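Long-range contacts in glycosyl hydrolase (Rhizobium leguminosarum bv. trifolii, PDB 5NDX), which is a family 39 glycoside hydrolase, a bacterial orthologue of human alpha-L-iduronidase, that probably hydrolyses O-glycosidic bonds of alpha-L-iduronides: residues T536-E541 / R552-A557; V569-D574 / S595-V600; P357-K362 / G547-R552; H438-L443 / S499-D504. The protein carries 2 engineered substitutions. All coordinates share one frame; numbering follows the deposited sequence.

Interaction 1. Residues T536-E541 / R552-A557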
loop_
_atom_site.group_PDB
_atom_site.type_symbol
_atom_site.label_atom_id
_atom_site.label_comp_id
_atom_site.label_asym_id
_atom_site.label_seq_id
_atom_site.Cartn_x
_atom_site.Cartn_y
_atom_site.Cartn_z
ATOM N N THR A 536 -18.336 -12.067 -1.267
ATOM C CA THR A 536 -18.033 -13.422 -1.679
ATOM C C THR A 536 -16.747 -13.950 -1.096
ATOM O O THR A 536 -15.875 -13.171 -0.680
ATOM C CB THR A 536 -17.931 -13.532 -3.207
ATOM O OG1 THR A 536 -16.800 -12.807 -3.695
ATOM C CG2 THR A 536 -19.200 -12.999 -3.883
ATOM N N GLY A 537 -16.602 -15.271 -1.101
ATOM C CA GLY A 537 -15.277 -15.880 -0.837
ATOM C C GLY A 537 -14.799 -15.707 0.614
ATOM O O GLY A 537 -13.642 -15.432 0.844
ATOM N N LEU A 538 -15.688 -15.876 1.586
ATOM C CA LEU A 538 -15.324 -15.670 2.974
ATOM C C LEU A 538 -14.416 -16.768 3.461
ATOM O O LEU A 538 -14.838 -17.900 3.429
ATOM C CB LEU A 538 -16.544 -15.669 3.867
ATOM C CG LEU A 538 -16.299 -15.551 5.378
ATOM C CD1 LEU A 538 -15.568 -14.261 5.706
ATOM C CD2 LEU A 538 -17.613 -15.573 6.126
ATOM N N VAL A 539 -13.211 -16.423 3.941
ATOM C CA VAL A 539 -12.215 -17.336 4.560
ATOM C C VAL A 539 -12.073 -16.948 6.056
ATOM O O VAL A 539 -12.000 -15.747 6.386
ATOM C CB VAL A 539 -10.832 -17.183 3.842
ATOM C CG1 VAL A 539 -9.740 -18.105 4.415
ATOM C CG2 VAL A 539 -10.952 -17.449 2.345
ATOM N N VAL A 540 -12.036 -17.934 6.954
ATOM C CA VAL A 540 -11.940 -17.726 8.390
ATOM C C VAL A 540 -10.747 -18.505 8.877
ATOM O O VAL A 540 -10.612 -19.678 8.555
ATOM C CB VAL A 540 -13.162 -18.228 9.142
ATOM C CG1 VAL A 540 -13.004 -17.950 10.641
ATOM C CG2 VAL A 540 -14.409 -17.564 8.594
ATOM N N GLU A 541 -9.836 -17.867 9.601
ATOM C CA GLU A 541 -8.703 -18.582 10.168
ATOM C C GLU A 541 -8.479 -18.253 11.599
ATOM O O GLU A 541 -8.630 -17.088 12.016
ATOM C CB GLU A 541 -7.443 -18.216 9.469
ATOM C CG GLU A 541 -7.421 -18.711 8.068
ATOM C CD GLU A 541 -6.233 -18.174 7.374
ATOM O OE1 GLU A 541 -5.184 -18.086 8.036
ATOM O OE2 GLU A 541 -6.363 -17.815 6.187
ATOM N N ARG A 552 -10.259 -14.998 15.446
ATOM C CA ARG A 552 -10.516 -15.412 14.045
ATOM C C ARG A 552 -10.323 -14.251 13.086
ATOM O O ARG A 552 -10.952 -13.226 13.249
ATOM C CB ARG A 552 -11.947 -15.910 13.931
ATOM C CG ARG A 552 -12.286 -17.087 14.857
ATOM C CD ARG A 552 -11.542 -18.367 14.466
ATOM N NE ARG A 552 -11.860 -19.488 15.374
ATOM C CZ ARG A 552 -11.267 -19.750 16.546
ATOM N NH1 ARG A 552 -10.274 -19.012 17.032
ATOM N NH2 ARG A 552 -11.672 -20.775 17.252
ATOM N N MET A 553 -9.455 -14.402 12.106
ATOM C CA MET A 553 -9.298 -13.452 11.045
ATOM C C MET A 553 -10.213 -13.841 9.892
ATOM O O MET A 553 -10.137 -14.980 9.424
ATOM C CB MET A 553 -7.863 -13.442 10.559
ATOM C CG MET A 553 -7.569 -12.384 9.524
ATOM S SD MET A 553 -7.735 -10.761 10.333
ATOM C CE MET A 553 -7.917 -9.728 8.901
ATOM N N LEU A 554 -11.049 -12.895 9.457
ATOM C CA LEU A 554 -11.934 -13.042 8.310
ATOM C C LEU A 554 -11.366 -12.246 7.136
ATOM O O LEU A 554 -10.863 -11.095 7.315
ATOM C CB LEU A 554 -13.332 -12.529 8.644
ATOM C CG LEU A 554 -14.286 -13.380 9.476
ATOM C CD1 LEU A 554 -13.688 -13.686 10.835
ATOM C CD2 LEU A 554 -15.639 -12.697 9.674
ATOM N N PHE A 555 -11.465 -12.823 5.946
ATOM C CA PHE A 555 -11.035 -12.207 4.676
ATOM C C PHE A 555 -12.104 -12.568 3.648
ATOM O O PHE A 555 -12.584 -13.684 3.660
ATOM C CB PHE A 555 -9.678 -12.780 4.251
ATOM C CG PHE A 555 -9.163 -12.245 2.945
ATOM C CD1 PHE A 555 -8.855 -10.866 2.797
ATOM C CD2 PHE A 555 -8.913 -13.120 1.847
ATOM C CE1 PHE A 555 -8.301 -10.371 1.598
ATOM C CE2 PHE A 555 -8.397 -12.626 0.632
ATOM C CZ PHE A 555 -8.083 -11.242 0.505
ATOM N N TRP A 556 -12.476 -11.627 2.784
ATOM C CA TRP A 556 -13.505 -11.838 1.783
ATOM C C TRP A 556 -13.246 -10.929 0.609
ATOM O O TRP A 556 -12.231 -10.237 0.590
ATOM C CB TRP A 556 -14.902 -11.655 2.387
ATOM C CG TRP A 556 -15.248 -10.320 2.868
ATOM C CD1 TRP A 556 -15.879 -9.342 2.187
ATOM C CD2 TRP A 556 -15.051 -9.831 4.193
ATOM N NE1 TRP A 556 -16.074 -8.258 2.997
ATOM C CE2 TRP A 556 -15.575 -8.530 4.236
ATOM C CE3 TRP A 556 -14.445 -10.357 5.337
ATOM C CZ2 TRP A 556 -15.502 -7.725 5.374
ATOM C CZ3 TRP A 556 -14.429 -9.570 6.509
ATOM C CH2 TRP A 556 -14.953 -8.257 6.496
ATOM N N ALA A 557 -14.136 -10.925 -0.374
ATOM C CA ALA A 557 -14.020 -10.081 -1.555
ATOM C C ALA A 557 -15.308 -9.312 -1.689
ATOM O O ALA A 557 -16.351 -9.781 -1.250
ATOM C CB ALA A 557 -13.784 -10.972 -2.821
#
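Six backbone hydrogen bonds tie 536-541 to 552-557, arranged as three antiparallel hydrogen-bonded pairs in which each residue both gives and accepts. Thr536 N reaches Ala557 O (3.0 Å) from above the carbonyl plane, while Ala557 N returns a bond nearly along the C=O axis of Thr536. The straightest bond runs from Val539 N to Phe555 O, 2.8 Å with 176° at the hydrogen, and Phe555 N answers to Val539 O (3.0 Å). Glu541 N and Met553 O then pair at 2.9 Å, with Met553 N bonding Glu541 O in that carbonyl's plane. Between Thr536 and Val539 the register slips by one residue in a beta bulge, where Gly537 takes a positive phi of 69°; Phe555 O there also meets Leu538 CA in a CA-H...O contact.

The other edge of 552-557 is engaged too: Arg552, Leu554 and Trp556 bond through their backbones to His593, Phe591 and Thr589, and Trp556 O accepts from both Thr589 OG1 and Arg89. The carboxylate of Glu541 is taken up by Arg39.

On the face carrying Val540 and Leu554, Leu538, with CG anti to its backbone N, crosses Leu554 obliquely and brings CD1 to 4.1 Å from Leu554 CB. Leu538 CD1 also lies 4.1 Å from Trp556 CE3, oblique to the ring. Val540 CG1 lies against the aliphatic start of Arg552, 4.0 Å from CB. The pairing is that of a bulged antiparallel beta hairpin, consistent with the first two strands of a fibronectin type III-like sandwich.

Interaction 2. Residues V569-D574 / S595-V600. Engineered in segment 595-600: Glu598 (natural residue Gln).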
loop_
_atom_site.group_PDB
_atom_site.type_symbol
_atom_site.label_atom_id
_atom_site.label_comp_id
_atom_site.label_asym_id
_atom_site.label_seq_id
_atom_site.Cartn_x
_atom_site.Cartn_y
_atom_site.Cartn_z
ATOM N N VAL A 569 -19.811 -7.403 10.094
ATOM C CA VAL A 569 -19.537 -8.776 10.408
ATOM C C VAL A 569 -20.482 -9.159 11.506
ATOM O O VAL A 569 -20.591 -8.440 12.513
ATOM C CB VAL A 569 -18.105 -8.987 10.880
ATOM C CG1 VAL A 569 -17.906 -10.442 11.285
ATOM C CG2 VAL A 569 -17.139 -8.628 9.778
ATOM N N LEU A 570 -21.173 -10.275 11.306
ATOM C CA LEU A 570 -22.106 -10.806 12.292
ATOM C C LEU A 570 -21.745 -12.217 12.729
ATOM O O LEU A 570 -21.015 -12.936 12.060
ATOM C CB LEU A 570 -23.514 -10.809 11.745
ATOM C CG LEU A 570 -24.048 -9.460 11.294
ATOM C CD1 LEU A 570 -23.888 -9.353 9.813
ATOM C CD2 LEU A 570 -25.532 -9.369 11.603
ATOM N N VAL A 571 -22.310 -12.602 13.855
ATOM C CA VAL A 571 -22.033 -13.857 14.479
ATOM C C VAL A 571 -23.331 -14.482 14.953
ATOM O O VAL A 571 -24.196 -13.804 15.521
ATOM C CB VAL A 571 -21.063 -13.670 15.639
ATOM C CG1 VAL A 571 -21.316 -14.657 16.783
ATOM C CG2 VAL A 571 -19.647 -13.827 15.116
ATOM N N SER A 572 -23.436 -15.776 14.685
ATOM C CA SER A 572 -24.503 -16.632 15.172
ATOM C C SER A 572 -23.882 -17.704 16.066
ATOM O O SER A 572 -22.763 -18.201 15.822
ATOM C CB SER A 572 -25.239 -17.298 13.997
ATOM O OG SER A 572 -26.013 -18.401 14.446
ATOM N N THR A 573 -24.622 -18.069 17.103
ATOM C CA THR A 573 -24.219 -19.162 17.999
ATOM C C THR A 573 -25.487 -19.903 18.515
ATOM O O THR A 573 -26.465 -19.230 18.807
ATOM C CB THR A 573 -23.342 -18.554 19.123
ATOM O OG1 THR A 573 -22.943 -19.566 20.050
ATOM C CG2 THR A 573 -24.043 -17.390 19.852
ATOM N N ASP A 574 -25.608 -21.237 18.509
ATOM C CA ASP A 574 -24.967 -22.211 17.623
ATOM C C ASP A 574 -25.992 -22.482 16.513
ATOM O O ASP A 574 -26.149 -23.622 16.068
ATOM C CB ASP A 574 -24.698 -23.563 18.335
ATOM C CG ASP A 574 -24.160 -23.418 19.758
ATOM O OD1 ASP A 574 -24.868 -22.840 20.612
ATOM O OD2 ASP A 574 -23.055 -23.937 20.033
ATOM N N SER A 595 -12.349 -13.669 20.628
ATOM C CA SER A 595 -13.190 -14.510 21.517
ATOM C C SER A 595 -14.493 -14.967 20.869
ATOM O O SER A 595 -15.560 -14.563 21.282
ATOM C CB SER A 595 -13.464 -13.742 22.812
ATOM O OG SER A 595 -12.219 -13.373 23.390
ATOM N N PRO A 596 -14.406 -15.766 19.813
ATOM C CA PRO A 596 -15.638 -16.283 19.252
ATOM C C PRO A 596 -16.381 -17.175 20.262
ATOM O O PRO A 596 -15.730 -17.895 21.006
ATOM C CB PRO A 596 -15.158 -17.148 18.088
ATOM C CG PRO A 596 -13.781 -17.534 18.441
ATOM C CD PRO A 596 -13.223 -16.365 19.189
ATOM N N PRO A 597 -17.717 -17.131 20.273
ATOM C CA PRO A 597 -18.449 -18.089 21.106
ATOM C C PRO A 597 -18.316 -19.506 20.544
ATOM O O PRO A 597 -17.754 -19.713 19.470
ATOM C CB PRO A 597 -19.886 -17.581 21.035
ATOM C CG PRO A 597 -19.987 -16.942 19.685
ATOM C CD PRO A 597 -18.615 -16.406 19.349
ATOM N N GLU A 598 -18.789 -20.495 21.289
ATOM C CA GLU A 598 -18.758 -21.875 20.818
ATOM C C GLU A 598 -19.740 -22.098 19.671
ATOM O O GLU A 598 -20.795 -21.468 19.627
ATOM C CB GLU A 598 -19.034 -22.849 21.961
ATOM C CG GLU A 598 -17.846 -23.014 22.902
ATOM C CD GLU A 598 -17.934 -24.281 23.748
ATOM O OE1 GLU A 598 -18.227 -25.383 23.205
ATOM O OE2 GLU A 598 -17.697 -24.171 24.970
ATOM N N GLY A 599 -19.363 -22.991 18.754
ATOM C CA GLY A 599 -20.117 -23.261 17.518
ATOM C C GLY A 599 -20.405 -21.965 16.765
ATOM O O GLY A 599 -21.576 -21.665 16.432
ATOM N N VAL A 600 -19.345 -21.162 16.581
ATOM C CA VAL A 600 -19.482 -19.819 15.972
ATOM C C VAL A 600 -19.762 -19.965 14.470
ATOM O O VAL A 600 -19.099 -20.711 13.782
ATOM C CB VAL A 600 -18.236 -18.922 16.193
ATOM C CG1 VAL A 600 -16.978 -19.521 15.569
ATOM C CG2 VAL A 600 -18.482 -17.504 15.669
#
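In what appears to be a fibronectin type III-like sandwich formed by the last part of the chain, 595-600 is the loop that crosses from strand 590-594 of the three-stranded sheet to strand 601-607 of the four-stranded one, and here it meets the end of strand 566-572. The apolar part of the contact centres on Val571. Val571 CG1 and Pro597 CG reach tip to tip at 3.9 Å, and Val571 CG2 lies equally far from Val600 CG2, the two valines crossing obliquely. Val571 sits off a staggered position (chi1 147°), splaying one methyl toward each partner. The proline ring is also met by Thr573, whose CB is 3.8 Å from Pro597 CG.

After Thr573 a cis peptide bond leads into Asp574, and the carboxylate turns back to the loop. Gly599, at positive phi, faces it: a CB there would collide with Asp574 OD2.

The polar part is a single hydrogen bond across the segments, accepted by the carbonyl of Glu598, an engineered residue that is glutamine in the natural protein. Thr573 OG1, standing anti to its backbone N and so sent out to the loop, donates to Glu598 O at 2.9 Å, nearly along the C=O axis.

Interaction 3. Residues P357-K362 / G547-R552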
loop_
_atom_site.group_PDB
_atom_site.type_symbol
_atom_site.label_atom_id
_atom_site.label_comp_id
_atom_site.label_asym_id
_atom_site.label_seq_id
_atom_site.Cartn_x
_atom_site.Cartn_y
_atom_site.Cartn_z
ATOM N N PRO A 357 1.880 -15.952 20.501
ATOM C CA PRO A 357 0.651 -15.275 20.134
ATOM C C PRO A 357 0.866 -13.723 19.951
ATOM O O PRO A 357 1.928 -13.201 20.310
ATOM C CB PRO A 357 -0.268 -15.588 21.305
ATOM C CG PRO A 357 0.637 -15.746 22.461
ATOM C CD PRO A 357 1.923 -16.310 21.936
ATOM N N PHE A 358 -0.093 -13.034 19.321
ATOM C CA PHE A 358 0.121 -11.638 18.935
ATOM C C PHE A 358 -1.172 -11.001 18.561
ATOM O O PHE A 358 -2.130 -11.689 18.209
ATOM C CB PHE A 358 1.117 -11.485 17.748
ATOM C CG PHE A 358 0.571 -11.993 16.438
ATOM C CD1 PHE A 358 0.575 -13.365 16.149
ATOM C CD2 PHE A 358 0.003 -11.126 15.513
ATOM C CE1 PHE A 358 0.013 -13.841 14.968
ATOM C CE2 PHE A 358 -0.547 -11.598 14.351
ATOM C CZ PHE A 358 -0.535 -12.952 14.067
ATOM N N ASP A 359 -1.168 -9.677 18.629
ATOM C CA ASP A 359 -2.197 -8.839 18.086
ATOM C C ASP A 359 -1.519 -7.755 17.259
ATOM O O ASP A 359 -0.462 -7.207 17.654
ATOM C CB ASP A 359 -3.037 -8.242 19.201
ATOM C CG ASP A 359 -4.057 -9.230 19.761
ATOM O OD1 ASP A 359 -5.093 -9.425 19.111
ATOM O OD2 ASP A 359 -3.818 -9.810 20.845
ATOM N N ILE A 360 -2.162 -7.417 16.150
ATOM C CA ILE A 360 -1.742 -6.297 15.329
ATOM C C ILE A 360 -2.878 -5.300 15.171
ATOM O O ILE A 360 -4.041 -5.669 14.991
ATOM C CB ILE A 360 -1.226 -6.703 13.935
ATOM C CG1 ILE A 360 -2.191 -7.619 13.194
ATOM C CG2 ILE A 360 0.137 -7.326 14.107
ATOM C CD1 ILE A 360 -1.697 -8.020 11.821
ATOM N N ILE A 361 -2.498 -4.020 15.271
ATOM C CA ILE A 361 -3.388 -2.930 15.129
ATOM C C ILE A 361 -2.968 -2.073 13.914
ATOM O O ILE A 361 -1.807 -1.718 13.773
ATOM C CB ILE A 361 -3.387 -2.097 16.409
ATOM C CG1 ILE A 361 -3.867 -2.899 17.617
ATOM C CG2 ILE A 361 -4.248 -0.871 16.257
ATOM C CD1 ILE A 361 -5.315 -3.384 17.565
ATOM N N LYS A 362 -3.908 -1.766 13.046
ATOM C CA LYS A 362 -3.688 -0.875 11.877
ATOM C C LYS A 362 -3.264 0.511 12.198
ATOM O O LYS A 362 -3.829 1.168 13.049
ATOM C CB LYS A 362 -4.966 -0.736 11.039
ATOM C CG LYS A 362 -5.225 -1.938 10.235
ATOM C CD LYS A 362 -6.619 -2.155 9.587
ATOM C CE LYS A 362 -7.365 -0.983 9.100
ATOM N NZ LYS A 362 -8.570 -1.429 8.259
ATOM N N GLY A 547 -1.845 -13.332 25.465
ATOM C CA GLY A 547 -2.406 -14.161 26.551
ATOM C C GLY A 547 -3.086 -15.436 26.089
ATOM O O GLY A 547 -3.813 -16.050 26.859
ATOM N N GLY A 548 -2.842 -15.862 24.849
ATOM C CA GLY A 548 -3.500 -17.047 24.289
ATOM C C GLY A 548 -5.011 -16.930 24.067
ATOM O O GLY A 548 -5.707 -17.944 24.042
ATOM N N ARG A 549 -5.530 -15.720 23.879
ATOM C CA ARG A 549 -6.949 -15.522 23.529
ATOM C C ARG A 549 -7.292 -16.053 22.122
ATOM O O ARG A 549 -6.534 -15.855 21.177
ATOM C CB ARG A 549 -7.239 -14.024 23.589
ATOM C CG ARG A 549 -8.640 -13.591 23.167
ATOM C CD ARG A 549 -8.788 -12.060 23.144
ATOM N NE ARG A 549 -7.531 -11.367 22.785
ATOM C CZ ARG A 549 -6.696 -10.736 23.627
ATOM N NH1 ARG A 549 -6.968 -10.615 24.941
ATOM N NH2 ARG A 549 -5.572 -10.214 23.129
ATOM N N GLU A 550 -8.454 -16.688 21.972
ATOM C CA GLU A 550 -8.866 -17.234 20.691
ATOM C C GLU A 550 -9.272 -16.091 19.797
ATOM O O GLU A 550 -9.998 -15.202 20.227
ATOM C CB GLU A 550 -10.055 -18.206 20.828
ATOM C CG GLU A 550 -9.693 -19.587 21.403
ATOM C CD GLU A 550 -8.866 -20.419 20.444
ATOM O OE1 GLU A 550 -9.049 -20.319 19.207
ATOM O OE2 GLU A 550 -8.008 -21.200 20.920
ATOM N N GLU A 551 -8.788 -16.098 18.566
ATOM C CA GLU A 551 -9.199 -15.050 17.606
ATOM C C GLU A 551 -9.465 -15.685 16.255
ATOM O O GLU A 551 -8.921 -16.761 15.949
ATOM C CB GLU A 551 -8.112 -13.967 17.453
ATOM C CG GLU A 551 -7.844 -13.187 18.726
ATOM C CD GLU A 551 -6.747 -12.128 18.616
ATOM O OE1 GLU A 551 -5.993 -12.139 17.630
ATOM O OE2 GLU A 551 -6.652 -11.321 19.556
ATOM N N ARG A 552 -10.259 -14.998 15.446
ATOM C CA ARG A 552 -10.516 -15.412 14.045
ATOM C C ARG A 552 -10.323 -14.251 13.086
ATOM O O ARG A 552 -10.952 -13.226 13.249
ATOM C CB ARG A 552 -11.947 -15.910 13.931
ATOM C CG ARG A 552 -12.286 -17.087 14.857
ATOM C CD ARG A 552 -11.542 -18.367 14.466
ATOM N NE ARG A 552 -11.860 -19.488 15.374
ATOM C CZ ARG A 552 -11.267 -19.750 16.546
ATOM N NH1 ARG A 552 -10.274 -19.012 17.032
ATOM N NH2 ARG A 552 -11.672 -20.775 17.252
#
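The axes of strands 358-362 and 549-552 come no closer than 9.8 Å and cross at 48°, so side chains, not a backbone ladder, span the gap. Asp359 and Glu551 both point into it, each with CG anti to its own carbonyl carbon, and their carboxylate planes stand 60° apart. Asp359 OD1 and Glu551 OE2 are only 2.5 Å apart. Arg549, bent at chi3, crosses Asp359 at about a right angle and turns its guanidinium edge to it: NH2 makes a salt bridge to Asp359 OD2 at 2.9 Å, with the donor above the carboxylate plane. Arg549 NE gives a weak but straight bond to Glu551 OE2 (3.3 Å). Outside the segments, Arg487 of helix 480-489 bridges to Asp359 OD1 and Leu546 N bonds OD2. Replacing Asp359 by an alanine would remove the carboxylate that Arg549, Arg487 and Leu546 N share, and would probably loosen the tie between the two strands. Pro357 CG also rests 4.2 Å from Gly548 N. The salt-bridge network connects the short 326-330/358-362 sheet to the C-terminal beta domain, probably fibronectin type III-like. Two acids this close imply that one probably holds a proton, while the arginines likely offset the remaining charge.

Interaction 4. Residues H438-L443 / S499-D504. Unlike the reference sequence in segment 438-443: Ile440 (reference Leu).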
loop_
_atom_site.group_PDB
_atom_site.type_symbol
_atom_site.label_atom_id
_atom_site.label_comp_id
_atom_site.label_asym_id
_atom_site.label_seq_id
_atom_site.Cartn_x
_atom_site.Cartn_y
_atom_site.Cartn_z
ATOM N N HIS A 438 -28.200 11.580 -3.900
ATOM C CA HIS A 438 -26.814 11.193 -3.656
ATOM C C HIS A 438 -26.595 11.085 -2.183
ATOM O O HIS A 438 -27.236 11.799 -1.377
ATOM C CB HIS A 438 -25.889 12.252 -4.227
ATOM C CG HIS A 438 -25.882 12.286 -5.707
ATOM N ND1 HIS A 438 -24.912 11.658 -6.464
ATOM C CD2 HIS A 438 -26.735 12.847 -6.583
ATOM C CE1 HIS A 438 -25.160 11.859 -7.746
ATOM N NE2 HIS A 438 -26.267 12.560 -7.845
ATOM N N ALA A 439 -25.627 10.259 -1.834
ATOM C CA ALA A 439 -25.166 10.118 -0.452
ATOM C C ALA A 439 -23.758 10.713 -0.343
ATOM O O ALA A 439 -22.914 10.553 -1.257
ATOM C CB ALA A 439 -25.155 8.664 -0.050
ATOM N N ILE A 440 -23.544 11.450 0.744
ATOM C CA ILE A 440 -22.258 12.074 1.047
ATOM C C ILE A 440 -21.638 11.318 2.223
ATOM O O ILE A 440 -22.249 11.288 3.290
ATOM C CB ILE A 440 -22.433 13.549 1.397
ATOM C CG1 ILE A 440 -23.168 14.278 0.261
ATOM C CG2 ILE A 440 -21.062 14.211 1.657
ATOM C CD1 ILE A 440 -23.613 15.703 0.657
ATOM N N CYS A 441 -20.463 10.702 2.007
ATOM C CA CYS A 441 -19.707 9.977 3.013
ATOM C C CYS A 441 -18.410 10.727 3.231
ATOM O O CYS A 441 -17.715 11.026 2.261
ATOM C CB CYS A 441 -19.347 8.531 2.577
ATOM S SG CYS A 441 -20.776 7.677 1.857
ATOM N N LEU A 442 -18.125 11.062 4.496
ATOM C CA LEU A 442 -16.930 11.791 4.860
ATOM C C LEU A 442 -16.072 10.925 5.766
ATOM O O LEU A 442 -16.479 10.611 6.867
ATOM C CB LEU A 442 -17.303 13.072 5.577
ATOM C CG LEU A 442 -18.325 13.950 4.863
ATOM C CD1 LEU A 442 -18.852 14.999 5.823
ATOM C CD2 LEU A 442 -17.769 14.580 3.600
ATOM N N LEU A 443 -14.915 10.513 5.285
ATOM C CA LEU A 443 -13.973 9.723 6.066
ATOM C C LEU A 443 -12.778 10.626 6.471
ATOM O O LEU A 443 -12.336 11.454 5.668
ATOM C CB LEU A 443 -13.460 8.579 5.227
ATOM C CG LEU A 443 -14.501 7.600 4.740
ATOM C CD1 LEU A 443 -13.951 6.785 3.598
ATOM C CD2 LEU A 443 -14.841 6.678 5.900
ATOM N N SER A 499 -24.910 11.437 4.988
ATOM C CA SER A 499 -26.142 12.112 4.672
ATOM C C SER A 499 -26.625 11.862 3.231
ATOM O O SER A 499 -25.829 11.735 2.301
ATOM C CB SER A 499 -26.030 13.584 5.005
ATOM O OG SER A 499 -24.942 14.184 4.487
ATOM N N VAL A 500 -27.928 11.746 3.075
ATOM C CA VAL A 500 -28.519 11.558 1.773
ATOM C C VAL A 500 -29.192 12.864 1.358
ATOM O O VAL A 500 -29.959 13.470 2.112
ATOM C CB VAL A 500 -29.510 10.352 1.804
ATOM C CG1 VAL A 500 -30.227 10.167 0.486
ATOM C CG2 VAL A 500 -28.777 9.077 2.165
ATOM N N VAL A 501 -28.890 13.322 0.165
ATOM C CA VAL A 501 -29.356 14.641 -0.286
ATOM C C VAL A 501 -30.146 14.420 -1.600
ATOM O O VAL A 501 -29.696 13.717 -2.525
ATOM C CB VAL A 501 -28.147 15.564 -0.552
ATOM C CG1 VAL A 501 -28.598 16.871 -1.160
ATOM C CG2 VAL A 501 -27.419 15.885 0.764
ATOM N N ALA A 502 -31.323 15.007 -1.665
ATOM C CA ALA A 502 -32.142 14.972 -2.886
ATOM C C ALA A 502 -31.682 16.106 -3.781
ATOM O O ALA A 502 -32.278 17.173 -3.739
ATOM C CB ALA A 502 -33.615 15.139 -2.530
ATOM N N CYS A 503 -30.634 15.881 -4.585
ATOM C CA CYS A 503 -29.997 16.967 -5.395
ATOM C C CYS A 503 -30.481 16.961 -6.866
ATOM O O CYS A 503 -29.779 16.531 -7.815
ATOM C CB CYS A 503 -28.459 16.974 -5.281
ATOM S SG CYS A 503 -27.489 15.839 -6.327
ATOM N N ASP A 504 -31.739 17.373 -6.968
ATOM C CA ASP A 504 -32.392 17.963 -8.148
ATOM C C ASP A 504 -31.562 18.932 -9.042
ATOM O O ASP A 504 -31.752 18.955 -10.248
ATOM C CB ASP A 504 -33.632 18.712 -7.644
ATOM C CG ASP A 504 -33.324 19.590 -6.423
ATOM O OD1 ASP A 504 -32.383 19.252 -5.651
ATOM O OD2 ASP A 504 -34.000 20.627 -6.238
#
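Ser499 is held to Ile440 as an antiparallel hydrogen-bonded pair: its N donates to Ile440 O at 3.2 Å, and its O receives Ile440 N at 2.8 Å, nearly along the C=O axis. Ile440 is leucine in the reference sequence. Val500 follows as a non-hydrogen-bonded pair with Ala439, where CA-H...O contacts to His438 O and Ser499 O join the side-chain contact, Val500 CG2 lying 4.3 Å from Ala439 CB. Val501 restores the bonding: its N reaches His438 O at 2.7 Å, with 174° at the hydrogen, its O takes His438 N at 2.9 Å, and its CG2, anti to the carbonyl carbon, approaches Ile440 CD1 at 3.8 Å on the face they share with His438 and Ser499. These strands form the margin of the large mixed sheet flanking the catalytic TIM barrel: 493-503 is outermost on this side, 436-445 next in, then 518-526. Ala502 is the centre of an inverse gamma turn, after which the poorly ordered Cys503 points its side chain toward strand 438-443 and brings SG obliquely up to the imidazole of His438, modelled 4.0 Å from the ring centroid and closest to CD2, while NE2 of that ring is hydrogen-bonded to Val434 O.

Overall arrangement
Interactions 1, 2 and 3 cluster with centres about 14 to 17 Å apart, whereas interaction 4 lies about 31 to 37 Å from each of them, in the large mixed sheet. Strand 549-557 is the hub of the cluster: interaction 3 uses its beginning and interaction 1 the remainder, Arg552 being common to both. Interaction 2 follows in the chain and touches the hub where Val569 packs on Leu554 and Trp556. Along the sequence, 357-362 comes first, both halves of interaction 4 follow, and 547-552 closes interaction 3 between the halves of interaction 1. The C-terminal domain is thus built from neighbouring segments yet joined back to 357-362, far earlier in the chain.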